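Local coordinates for protein Esterase/lipase (Uncultured bacterium, PDB 3K6K) that probably hydrolyses carboxylic ester bonds, as a bacterial homologue of hormone-sensitive lipase built on the alpha/beta hydrolase fold, at residues S198-A201 with D202-F205; A252-S255 with D256-L260; P277-P280 with H281-M285. One frame throughout, in Å; residues are numbered along the deposited sequence.

How the interactions relate
The three contacts follow one another along the chain and converge on the probable Ser-His-Glu site formed by S157, H281 and E251. Interaction 1 touches interaction 2 directly: D204 OD2 lies 2.7 Å from A252 N, a probable hydrogen bond, and L200 CD1 packs 3.9 Å from L254 CD2. Interaction 2 reaches interaction 3 by packing, with L253 CD1 at 4.2 Å from H281 CE1. Interactions 1 and 3 come close without touching, their nearest atoms about 4 Å apart. Interaction 1 lies about 13 Å from each of the others, centre to centre, and those two about 14 Å apart. Interactions 1 and 2 also share a border with the second subunit, where interaction 2 carries the sulfate.

Interaction 1: S198-A201 with D202-F205; sequences SNLA and DRDF
L200 and R203 meet three residues apart, just where helix 195-199 gives out, and this is the tight side of the turn. L200 presents one methyl, CD2, which sits 3.1 Å above the guanidinium plane of R203, displaced toward the rim; the closest pair is L200 CD2 to R203 NH2 at 3.3 Å. The arginine chain bends at chi3 (-128°), which brings its flat end over the leucine, so that the two side chains cross obliquely. Polar partners fix the rotation of the guanidinium group: NH2 donates to A266 O of the second subunit and NH1 forms a salt bridge with E250. L200 packs on the same A266 of the second subunit, so the leucine-arginine pair belongs to the subunit interface.

The backbone itself winds as a short 3-10 turn, as its i to i+3 spacing demonstrates. L200 is the first residue to leave helical phi/psi; its O then accepts R203 N at 2.9 Å, with an N-H...O angle of 155°, and A201 O accepts D204 N at 3.1 Å. D204 CB rests 3.5 Å from A201 O. Its carboxylate, with CG anti to the backbone N (chi1 -162°), leads away from the turn: OD2 accepts A252 N, while OD1 accepts L206 N and A207 N, the former bond closing an Asx turn. The same side chain touches the probable catalytic triad. The A201 methyl, although its bond leads away from the following residues, is engaged too, packing on P209 of the next helix.

The loose side belongs to D202, which lies exposed to solvent. Further on, the F205 ring has R203 O 3.7 Å above its centre, and its side chain packs on L25, K26 and A29 of helix 18-30.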
ATOM      1  N   SER A 198      10.459   0.706  17.043  1.00 22.33           N
ATOM      2  CA  SER A 198      11.420   0.027  17.905  1.00 23.90           C
ATOM      3  C   SER A 198      12.122  -1.024  17.074  1.00 23.87           C
ATOM      4  O   SER A 198      13.342  -1.161  17.115  1.00 24.99           O
ATOM      5  CB  SER A 198      10.739  -0.602  19.122  1.00 23.43           C
ATOM      6  OG  SER A 198       9.660  -1.406  18.703  1.00 22.94           O
ATOM      7  N   ASN A 199      11.374  -1.712  16.233  1.00 22.24           N
ATOM      8  CA  ASN A 199      12.029  -2.727  15.451  1.00 20.85           C
ATOM      9  C   ASN A 199      13.085  -2.266  14.478  1.00 20.44           C
ATOM     10  O   ASN A 199      14.118  -2.954  14.287  1.00 21.18           O
ATOM     11  CB  ASN A 199      10.996  -3.608  14.808  1.00 20.29           C
ATOM     12  CG  ASN A 199      10.395  -4.553  15.814  1.00 21.67           C
ATOM     13  OD1 ASN A 199      10.923  -5.628  16.020  1.00 21.63           O
ATOM     14  ND2 ASN A 199       9.302  -4.141  16.470  1.00 20.97           N
ATOM     15  N   LEU A 200      12.835  -1.121  13.852  1.00 18.57           N
ATOM     16  CA  LEU A 200      13.630  -0.770  12.728  1.00 17.67           C
ATOM     17  C   LEU A 200      14.506   0.413  13.062  1.00 17.56           C
ATOM     18  O   LEU A 200      15.206   0.915  12.193  1.00 16.89           O
ATOM     19  CB  LEU A 200      12.760  -0.496  11.506  1.00 16.25           C
ATOM     20  CG  LEU A 200      11.937  -1.620  10.840  1.00 17.99           C
ATOM     21  CD1 LEU A 200      11.216  -1.031   9.671  1.00 12.96           C
ATOM     22  CD2 LEU A 200      12.756  -2.821  10.370  1.00 18.71           C
ATOM     23  N   ALA A 201      14.513   0.810  14.329  1.00 17.73           N
ATOM     24  CA  ALA A 201      15.262   1.990  14.786  1.00 19.05           C
ATOM     25  C   ALA A 201      16.711   2.049  14.318  1.00 19.63           C
ATOM     26  O   ALA A 201      17.113   3.063  13.762  1.00 19.36           O
ATOM     27  CB  ALA A 201      15.157   2.206  16.371  1.00 17.65           C
ATOM     28  N   ASP A 202      17.443   0.979  14.566  1.00 20.43           N
ATOM     29  CA  ASP A 202      18.824   0.825  14.237  1.00 21.96           C
ATOM     30  C   ASP A 202      19.105   0.646  12.768  1.00 21.36           C
ATOM     31  O   ASP A 202      20.209   0.545  12.402  1.00 21.79           O
ATOM     32  CB  ASP A 202      19.421  -0.361  15.000  1.00 26.43           C
ATOM     33  CG  ASP A 202      19.314  -0.229  16.524  1.00 24.59           C
ATOM     34  OD1 ASP A 202      19.218   0.916  17.052  1.00 21.43           O
ATOM     35  OD2 ASP A 202      19.360  -1.288  17.197  1.00 21.78           O
ATOM     36  N   ARG A 203      18.094   0.578  11.936  1.00 20.71           N
ATOM     37  CA  ARG A 203      18.331   0.492  10.535  1.00 19.89           C
ATOM     38  C   ARG A 203      18.149   1.868   9.902  1.00 19.29           C
ATOM     39  O   ARG A 203      18.423   2.030   8.729  1.00 17.86           O
ATOM     40  CB  ARG A 203      17.335  -0.456   9.904  1.00 21.04           C
ATOM     41  CG  ARG A 203      17.612  -1.921   9.992  1.00 23.80           C
ATOM     42  CD  ARG A 203      16.914  -2.376   8.749  1.00 28.69           C
ATOM     43  NE  ARG A 203      15.973  -3.447   8.934  1.00 28.70           N
ATOM     44  CZ  ARG A 203      15.139  -3.897   7.999  1.00 26.74           C
ATOM     45  NH1 ARG A 203      15.066  -3.403   6.770  1.00 26.67           N
ATOM     46  NH2 ARG A 203      14.348  -4.869   8.323  1.00 29.47           N
ATOM     47  N   ASP A 204      17.660   2.839  10.693  1.00 19.74           N
ATOM     48  CA  ASP A 204      17.317   4.190  10.231  1.00 20.30           C
ATOM     49  C   ASP A 204      18.387   5.230  10.593  1.00 21.78           C
ATOM     50  O   ASP A 204      18.520   5.633  11.761  1.00 21.70           O
ATOM     51  CB  ASP A 204      15.987   4.616  10.825  1.00 18.73           C
ATOM     52  CG  ASP A 204      15.353   5.785  10.073  1.00 18.75           C
ATOM     53  OD1 ASP A 204      16.095   6.639   9.521  1.00 14.13           O
ATOM     54  OD2 ASP A 204      14.094   5.842  10.017  1.00 12.94           O
ATOM     55  N   PHE A 205      19.137   5.669   9.585  1.00 22.07           N
ATOM     56  CA  PHE A 205      20.268   6.560   9.820  1.00 22.79           C
ATOM     57  C   PHE A 205      19.923   7.925   9.253  1.00 23.41           C
ATOM     58  O   PHE A 205      20.811   8.706   8.956  1.00 23.22           O
ATOM     59  CB  PHE A 205      21.560   6.062   9.139  1.00 21.77           C
ATOM     60  CG  PHE A 205      21.766   4.565   9.172  1.00 21.70           C
ATOM     61  CD1 PHE A 205      21.911   3.885  10.375  1.00 19.26           C
ATOM     62  CD2 PHE A 205      21.899   3.859   7.992  1.00 17.10           C
ATOM     63  CE1 PHE A 205      22.141   2.546  10.391  1.00 20.22           C
ATOM     64  CE2 PHE A 205      22.114   2.478   8.010  1.00 19.94           C
ATOM     65  CZ  PHE A 205      22.221   1.829   9.209  1.00 20.02           C
TER

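Interaction 2: A252-S255 with D256-L260; sequences ALLS and DSTTL. With SO4 (sulfate ion), chain I.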
ATOM      1  N   ALA A 252      12.328   3.853  10.695  1.00 14.28           N
ATOM      2  CA  ALA A 252      11.729   3.864  12.028  1.00 14.76           C
ATOM      3  C   ALA A 252      10.212   4.227  11.937  1.00 14.67           C
ATOM      4  O   ALA A 252       9.449   3.820  12.800  1.00 15.76           O
ATOM      5  CB  ALA A 252      12.451   4.888  12.903  1.00 13.37           C
ATOM      6  N   LEU A 253       9.831   5.010  10.912  1.00 13.41           N
ATOM      7  CA  LEU A 253       8.470   5.549  10.685  1.00 12.90           C
ATOM      8  C   LEU A 253       7.691   4.778   9.557  1.00 12.70           C
ATOM      9  O   LEU A 253       6.744   5.276   8.940  1.00 11.93           O
ATOM     10  CB  LEU A 253       8.522   7.052  10.381  1.00 11.53           C
ATOM     11  CG  LEU A 253       9.274   7.990  11.345  1.00 12.91           C
ATOM     12  CD1 LEU A 253       9.066   9.462  10.998  1.00 11.41           C
ATOM     13  CD2 LEU A 253       8.796   7.725  12.783  1.00 11.87           C
ATOM     14  N   LEU A 254       8.130   3.570   9.290  1.00 12.62           N
ATOM     15  CA  LEU A 254       7.406   2.681   8.403  1.00 13.01           C
ATOM     16  C   LEU A 254       6.005   2.426   8.904  1.00 13.23           C
ATOM     17  O   LEU A 254       5.082   2.333   8.082  1.00 13.60           O
ATOM     18  CB  LEU A 254       8.101   1.326   8.242  1.00 11.92           C
ATOM     19  CG  LEU A 254       7.380   0.308   7.323  1.00 12.94           C
ATOM     20  CD1 LEU A 254       7.354   0.780   5.911  1.00  9.52           C
ATOM     21  CD2 LEU A 254       8.072  -1.102   7.388  1.00 10.56           C
ATOM     22  N   SER A 255       5.826   2.268  10.217  1.00 12.70           N
ATOM     23  CA  SER A 255       4.477   1.943  10.688  1.00 12.37           C
ATOM     24  C   SER A 255       3.586   3.199  10.590  1.00 12.14           C
ATOM     25  O   SER A 255       2.381   3.067  10.687  1.00 12.02           O
ATOM     26  CB  SER A 255       4.466   1.325  12.091  1.00 11.61           C
ATOM     27  OG  SER A 255       5.242   0.129  12.146  1.00 10.70           O
ATOM     28  N   ASP A 256       4.172   4.393  10.370  1.00 10.88           N
ATOM     29  CA  ASP A 256       3.371   5.609  10.090  1.00 12.71           C
ATOM     30  C   ASP A 256       2.616   5.478   8.737  1.00 12.32           C
ATOM     31  O   ASP A 256       1.407   5.798   8.616  1.00 12.09           O
ATOM     32  CB  ASP A 256       4.218   6.908  10.058  1.00 13.18           C
ATOM     33  CG  ASP A 256       4.488   7.527  11.479  1.00 16.56           C
ATOM     34  OD1 ASP A 256       4.584   8.749  11.563  1.00 21.45           O
ATOM     35  OD2 ASP A 256       4.588   6.841  12.509  1.00 14.58           O
ATOM     36  N   SER A 257       3.358   5.034   7.738  1.00 11.10           N
ATOM     37  CA  SER A 257       2.811   4.739   6.437  1.00 11.57           C
ATOM     38  C   SER A 257       1.787   3.629   6.446  1.00 11.19           C
ATOM     39  O   SER A 257       0.694   3.831   5.932  1.00 12.53           O
ATOM     40  CB  SER A 257       3.921   4.460   5.424  1.00 10.99           C
ATOM     41  OG  SER A 257       4.571   5.673   5.098  1.00 13.57           O
ATOM     42  N   THR A 258       2.109   2.469   7.000  1.00 10.88           N
ATOM     43  CA  THR A 258       1.183   1.366   7.012  1.00  9.89           C
ATOM     44  C   THR A 258      -0.019   1.736   7.893  1.00 11.23           C
ATOM     45  O   THR A 258      -1.190   1.383   7.587  1.00 11.61           O
ATOM     46  CB  THR A 258       1.825   0.059   7.563  1.00  8.74           C
ATOM     47  OG1 THR A 258       2.197   0.294   8.914  1.00 13.41           O
ATOM     48  CG2 THR A 258       3.003  -0.234   6.931  1.00  2.55           C
ATOM     49  N   THR A 259       0.232   2.439   8.996  1.00 12.69           N
ATOM     50  CA  THR A 259      -0.892   2.799   9.900  1.00 13.22           C
ATOM     51  C   THR A 259      -1.834   3.848   9.376  1.00 13.63           C
ATOM     52  O   THR A 259      -3.067   3.705   9.498  1.00 13.94           O
ATOM     53  CB  THR A 259      -0.465   3.192  11.307  1.00 13.34           C
ATOM     54  OG1 THR A 259       0.287   2.128  11.862  1.00 13.76           O
ATOM     55  CG2 THR A 259      -1.728   3.381  12.236  1.00 16.65           C
ATOM     56  N   LEU A 260      -1.287   4.904   8.811  1.00 13.37           N
ATOM     57  CA  LEU A 260      -2.129   5.814   8.069  1.00 14.80           C
ATOM     58  C   LEU A 260      -2.920   5.125   6.951  1.00 14.47           C
ATOM     59  O   LEU A 260      -4.053   5.539   6.609  1.00 16.08           O
ATOM     60  CB  LEU A 260      -1.278   6.888   7.431  1.00 14.72           C
ATOM     61  CG  LEU A 260      -1.728   8.339   7.128  1.00 17.70           C
ATOM     62  CD1 LEU A 260      -1.357   8.738   5.675  1.00 16.00           C
ATOM     63  CD2 LEU A 260      -3.132   8.809   7.588  1.00 13.09           C
TER
HETATM   64  S   SO4 I 325       0.187  -1.605  11.164  1.00 85.93           S
HETATM   65  O1  SO4 I 325       1.516  -1.048  10.893  1.00 83.91           O
HETATM   66  O2  SO4 I 325       0.365  -2.931  11.772  1.00 85.22           O
HETATM   67  O3  SO4 I 325      -0.546  -0.654  12.030  1.00 84.40           O
HETATM   68  O4  SO4 I 325      -0.597  -1.841   9.952  1.00 85.27           O
HETATM   69  O   HOH W   1       6.130   6.938   6.992  1.00 10.75           O
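L253 meets D256 at the first turn of helix 254-266, where L253 occupies the N-cap position. Being a leucine, it has no side-chain acceptor to offer a cap; the contact is made by its CB, 4.2 Å from D256 CG, and by its carbonyl. L253 O accepts D256 N at 3.1 Å, but the N-H...O angle of 134° marks this bond as weak. A water supplements it, donating to L253 O at 2.6 Å and accepting from S257 OG at 2.8 Å, so the buried hydroxyl and carbonyl are bridged. The D256 carboxylate is turned to another task: its OD1 accepts V188 N and D189 N.

L254 begins the regular helical pattern. Its O accepts T258 N at 3.2 Å, with an N-H...O angle of 171°.

S255 comes next, and its O is approached by both the backbone and the side chain of T259. T259 N donates to it; T259 OG1 lies 2.6 Å from S255 O and 2.9 Å from sulfate O3, and which of them receives its proton is not settled. T258 holds OG1 between backbone N and carbonyl carbon (chi1 63°), facing the sulfate, and donates to O1 at a very short 2.5 Å, a length that is doubtful at 2.2 Å resolution. Because T258 OG1 of the second subunit binds the same ion, which probably came from the crystallisation liquor, the sulfate links the two chains. S255 OG is hydrogen-bonded across that interface to E262 OE1 of the second subunit.

The helix is the crossover of a beta-alpha-beta unit between parallel strands 243-248 and 271-276: L254 packs on V247 and I275, S257 on I245, V247 and L273, while L253 and L254 also touch helix 195-199 through N197 and S196.

Interaction 3: P277-P280 with H281-M285; sequences PDMP and HVFQM
M279 covers one face of the F283 ring, and most of the contact consists of aromatic interactions. A CH-pi contact places M279 CG 3.7 Å from the centroid of the F283 ring, only 15° off the normal. The sulfur adds a Met-aromatic contact: bends at chi2 and chi3 leave M279 SD 4.2 Å from that centroid, at an oblique 40°. F283 CG stands between its backbone N and carbonyl carbon (chi1 68°), which turns the ring back beneath the methionine. On the opposite face lies the amide of Q284, whose CD is 3.8 Å above the ring plane and over its centre, while P280 O lies at the ring edge, in plane.

Apolar contacts extend this packing. M279 CB comes within 3.5 Å of F283 CD2, and P280 CD within 3.8 Å of F283 CB.

These contacts lie in the loop after strand 271-276, the place where alpha/beta hydrolases carry the catalytic histidine. H281 is probably that residue: its ND1 is hydrogen-bonded to E251 OE1, and its side chain touches S157 of the probable nucleophile elbow. One face of its imidazole has V282 CG2 4.0 Å above the centre.

Hydrogen bonds take over beyond the histidine. V282 adopts a left-handed helical conformation, its N donates to S185 OG, and its O accepts M285 N at 3.1 Å, opening a 3-10 turn.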
ATOM      1  N   PRO A 277      12.227  -1.582  -1.043  1.00 11.89           N
ATOM      2  CA  PRO A 277      13.315  -2.406  -0.497  1.00 12.12           C
ATOM      3  C   PRO A 277      14.654  -1.631  -0.350  1.00 12.23           C
ATOM      4  O   PRO A 277      15.118  -0.955  -1.289  1.00 10.74           O
ATOM      5  CB  PRO A 277      13.472  -3.548  -1.532  1.00 12.32           C
ATOM      6  CG  PRO A 277      12.310  -3.459  -2.459  1.00 12.68           C
ATOM      7  CD  PRO A 277      11.531  -2.211  -2.178  1.00 11.54           C
ATOM      8  N   ASP A 278      15.294  -1.757   0.807  1.00 13.05           N
ATOM      9  CA  ASP A 278      16.629  -1.117   1.000  1.00 14.29           C
ATOM     10  C   ASP A 278      16.658   0.432   0.819  1.00 13.64           C
ATOM     11  O   ASP A 278      17.754   1.013   0.639  1.00 13.55           O
ATOM     12  CB  ASP A 278      17.673  -1.717   0.019  1.00 13.91           C
ATOM     13  CG  ASP A 278      17.871  -3.224   0.193  1.00 16.65           C
ATOM     14  OD1 ASP A 278      17.906  -3.723   1.332  1.00 14.13           O
ATOM     15  OD2 ASP A 278      18.046  -3.906  -0.843  1.00 17.67           O
ATOM     16  N   MET A 279      15.504   1.098   0.819  1.00 12.48           N
ATOM     17  CA  MET A 279      15.490   2.583   0.724  1.00 12.49           C
ATOM     18  C   MET A 279      15.352   3.251   2.091  1.00 12.31           C
ATOM     19  O   MET A 279      14.586   2.789   2.937  1.00 13.37           O
ATOM     20  CB  MET A 279      14.394   3.091  -0.226  1.00 11.27           C
ATOM     21  CG  MET A 279      14.690   2.715  -1.707  1.00 12.19           C
ATOM     22  SD  MET A 279      16.224   3.574  -2.177  1.00 13.94           S
ATOM     23  CE  MET A 279      17.243   2.089  -2.122  1.00 10.21           C
ATOM     24  N   PRO A 280      16.110   4.310   2.326  1.00 11.57           N
ATOM     25  CA  PRO A 280      16.011   4.993   3.634  1.00 12.11           C
ATOM     26  C   PRO A 280      14.950   6.071   3.573  1.00 12.42           C
ATOM     27  O   PRO A 280      14.288   6.241   2.537  1.00 12.98           O
ATOM     28  CB  PRO A 280      17.391   5.656   3.767  1.00 11.11           C
ATOM     29  CG  PRO A 280      17.688   6.093   2.266  1.00  9.50           C
ATOM     30  CD  PRO A 280      17.263   4.809   1.536  1.00 12.11           C
ATOM     31  N   HIS A 281      14.816   6.800   4.672  1.00 12.47           N
ATOM     32  CA  HIS A 281      13.855   7.858   4.818  1.00 13.23           C
ATOM     33  C   HIS A 281      13.930   8.826   3.653  1.00 13.53           C
ATOM     34  O   HIS A 281      15.023   9.259   3.300  1.00 14.69           O
ATOM     35  CB  HIS A 281      14.209   8.596   6.088  1.00 13.33           C
ATOM     36  CG  HIS A 281      13.089   9.400   6.650  1.00 15.90           C
ATOM     37  ND1 HIS A 281      11.802   8.918   6.740  1.00 13.21           N
ATOM     38  CD2 HIS A 281      13.065  10.659   7.160  1.00 18.24           C
ATOM     39  CE1 HIS A 281      11.036   9.843   7.286  1.00 17.73           C
ATOM     40  NE2 HIS A 281      11.773  10.905   7.552  1.00 17.92           N
ATOM     41  N   VAL A 282      12.779   9.196   3.104  1.00 12.32           N
ATOM     42  CA  VAL A 282      12.658  10.105   1.963  1.00 12.34           C
ATOM     43  C   VAL A 282      13.754   9.864   0.886  1.00 13.38           C
ATOM     44  O   VAL A 282      14.457  10.766   0.455  1.00 13.41           O
ATOM     45  CB  VAL A 282      12.560  11.623   2.359  1.00 13.34           C
ATOM     46  CG1 VAL A 282      12.081  12.407   1.142  1.00 11.89           C
ATOM     47  CG2 VAL A 282      11.560  11.897   3.569  1.00  8.42           C
ATOM     48  N   PHE A 283      13.841   8.641   0.407  1.00 13.12           N
ATOM     49  CA  PHE A 283      14.909   8.263  -0.499  1.00 13.18           C
ATOM     50  C   PHE A 283      14.894   8.999  -1.812  1.00 13.48           C
ATOM     51  O   PHE A 283      15.936   8.991  -2.509  1.00 14.23           O
ATOM     52  CB  PHE A 283      14.887   6.749  -0.752  1.00 13.54           C
ATOM     53  CG  PHE A 283      13.680   6.253  -1.553  1.00 14.58           C
ATOM     54  CD1 PHE A 283      13.775   6.081  -2.928  1.00 14.83           C
ATOM     55  CD2 PHE A 283      12.503   5.903  -0.920  1.00 12.57           C
ATOM     56  CE1 PHE A 283      12.691   5.617  -3.650  1.00 17.72           C
ATOM     57  CE2 PHE A 283      11.434   5.410  -1.613  1.00 10.34           C
ATOM     58  CZ  PHE A 283      11.505   5.297  -2.988  1.00 15.95           C
ATOM     59  N   GLN A 284      13.748   9.620  -2.146  1.00 11.42           N
ATOM     60  CA  GLN A 284      13.588  10.327  -3.388  1.00 11.70           C
ATOM     61  C   GLN A 284      14.564  11.529  -3.456  1.00 13.34           C
ATOM     62  O   GLN A 284      14.670  12.158  -4.512  1.00 12.44           O
ATOM     63  CB  GLN A 284      12.093  10.775  -3.645  1.00 10.41           C
ATOM     64  CG  GLN A 284      10.990   9.663  -3.630  1.00  7.09           C
ATOM     65  CD  GLN A 284      10.659   9.138  -2.183  1.00 11.00           C
ATOM     66  OE1 GLN A 284      11.301   9.547  -1.181  1.00  5.74           O
ATOM     67  NE2 GLN A 284       9.673   8.253  -2.088  1.00  5.32           N
ATOM     68  N   MET A 285      15.197  11.879  -2.328  1.00 14.15           N
ATOM     69  CA  MET A 285      16.272  12.864  -2.326  1.00 17.02           C
ATOM     70  C   MET A 285      17.577  12.409  -3.030  1.00 17.15           C
ATOM     71  O   MET A 285      18.432  13.260  -3.411  1.00 16.89           O
ATOM     72  CB  MET A 285      16.621  13.353  -0.899  1.00 17.71           C
ATOM     73  CG  MET A 285      15.434  13.737  -0.072  1.00 21.03           C
ATOM     74  SD  MET A 285      14.779  15.418  -0.137  1.00 33.47           S
ATOM     75  CE  MET A 285      15.876  16.301   0.967  1.00 31.64           C
TER